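Side-chain contact in organophosphorus hydrolase (PDB 4LE6), which probably hydrolyses organophosphate triesters, using two zinc ions held in a metallo-beta-lactamase fold: residues S269-A272 / R273-Q277. Residues are numbered along the deposited sequence; the frame is centred on the assembly and turned at random.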
# COMPACT_ATOMS: atom_id res chain seq x y z
N SER A 269 2.97 -26.34 15.31
CA SER A 269 1.91 -25.33 15.18
C SER A 269 1.55 -24.69 16.53
O SER A 269 1.29 -23.49 16.59
CB SER A 269 0.68 -25.93 14.50
OG SER A 269 0.22 -27.07 15.20
N ASP A 270 1.53 -25.50 17.59
CA ASP A 270 1.31 -24.98 18.95
C ASP A 270 2.36 -23.94 19.32
O ASP A 270 2.05 -22.84 19.77
CB ASP A 270 1.38 -26.11 19.97
CG ASP A 270 0.22 -27.07 19.86
OD1 ASP A 270 -0.77 -26.73 19.18
OD2 ASP A 270 0.29 -28.16 20.47
N GLN A 271 3.62 -24.31 19.12
CA GLN A 271 4.72 -23.40 19.41
C GLN A 271 4.66 -22.14 18.53
O GLN A 271 4.82 -21.01 19.00
CB GLN A 271 6.05 -24.12 19.23
CG GLN A 271 7.23 -23.29 19.67
CD GLN A 271 8.54 -24.05 19.61
OE1 GLN A 271 8.81 -24.78 18.66
NE2 GLN A 271 9.36 -23.88 20.64
N ALA A 272 4.46 -22.34 17.23
CA ALA A 272 4.33 -21.21 16.30
C ALA A 272 3.22 -20.28 16.78
O ALA A 272 3.36 -19.05 16.77
CB ALA A 272 4.03 -21.69 14.90
N ARG A 273 2.11 -20.86 17.23
CA ARG A 273 0.98 -20.08 17.74
C ARG A 273 1.34 -19.30 19.02
O ARG A 273 1.01 -18.12 19.15
CB ARG A 273 -0.23 -20.99 17.97
CG ARG A 273 -1.28 -20.42 18.90
CD ARG A 273 -2.61 -21.14 18.75
NE ARG A 273 -2.54 -22.60 18.78
CZ ARG A 273 -2.26 -23.32 19.86
NH1 ARG A 273 -1.98 -22.74 21.01
NH2 ARG A 273 -2.23 -24.64 19.77
N GLN A 274 2.01 -19.97 19.96
CA GLN A 274 2.51 -19.28 21.16
C GLN A 274 3.44 -18.08 20.84
O GLN A 274 3.28 -16.94 21.36
CB GLN A 274 3.23 -20.27 22.07
CG GLN A 274 3.63 -19.69 23.43
CD GLN A 274 4.46 -20.66 24.28
OE1 GLN A 274 5.10 -21.58 23.76
NE2 GLN A 274 4.47 -20.45 25.59
N SER A 275 4.40 -18.33 19.96
CA SER A 275 5.30 -17.25 19.53
C SER A 275 4.53 -16.13 18.84
O SER A 275 4.78 -14.94 19.08
CB SER A 275 6.35 -17.81 18.58
OG SER A 275 7.06 -18.84 19.23
N ARG A 276 3.57 -16.49 17.99
CA ARG A 276 2.75 -15.46 17.34
C ARG A 276 1.97 -14.61 18.36
O ARG A 276 2.00 -13.37 18.31
CB ARG A 276 1.77 -16.10 16.36
CG ARG A 276 0.76 -15.10 15.75
CD ARG A 276 0.06 -15.67 14.52
NE ARG A 276 -0.51 -17.00 14.77
CZ ARG A 276 0.02 -18.14 14.36
NH1 ARG A 276 -0.58 -19.28 14.64
NH2 ARG A 276 1.15 -18.16 13.67
N GLN A 277 1.29 -15.26 19.30
CA GLN A 277 0.56 -14.53 20.35
C GLN A 277 1.48 -13.56 21.10
O GLN A 277 1.15 -12.36 21.29
CB GLN A 277 -0.08 -15.50 21.32
CG GLN A 277 -1.25 -16.26 20.73
CD GLN A 277 -2.56 -15.47 20.75
OE1 GLN A 277 -2.57 -14.25 20.94
NE2 GLN A 277 -3.68 -16.17 20.57
O HOH W 1 0.74 -21.60 14.25
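Asp270 and Arg273, three residues apart on the first turns of helix 269-286, run side by side and close a salt bridge, with OD1 of Asp270 2.6 Å from NH2 of Arg273. In Arg273 the chain leaves CB on the side opposite the backbone N (chi1 161°) and bends at chi3, bringing the guanidinium back toward the helix start, one face over CA of Asp270. The carboxylate and guanidinium planes stand 54° apart and one oxygen meets one nitrogen, a single-point contact and not a two-pronged pairing. An acid suits this position, where the helix dipole would probably favour negative charge.

The backbone carbonyls of Ser269 to Ala272 each accept the amide four residues on; the bond from Ser275 N to Gln271 O, at 2.9 Å, is nearly straight. Ser269 O has a second donor: a water 3.1 Å away, which in turn accepts from NH1 of Arg276 at 2.7 Å, in the guanidinium plane. The remaining nitrogens of buried Arg276 are used too, NE by Pro259 O and NH2 by Ile248 O, so its long arm ties the helix to neighbouring loops. Ser275, small enough for a buried site, bonds through OG to Pro224 O, while the compact methyl of Ala272 lies about 5 Å from the side chain of zinc ligand His226. This is an i/i+3 salt bridge at the N-terminal end of an alpha-helix flanking the dinuclear zinc site of a metallo-beta-lactamase fold.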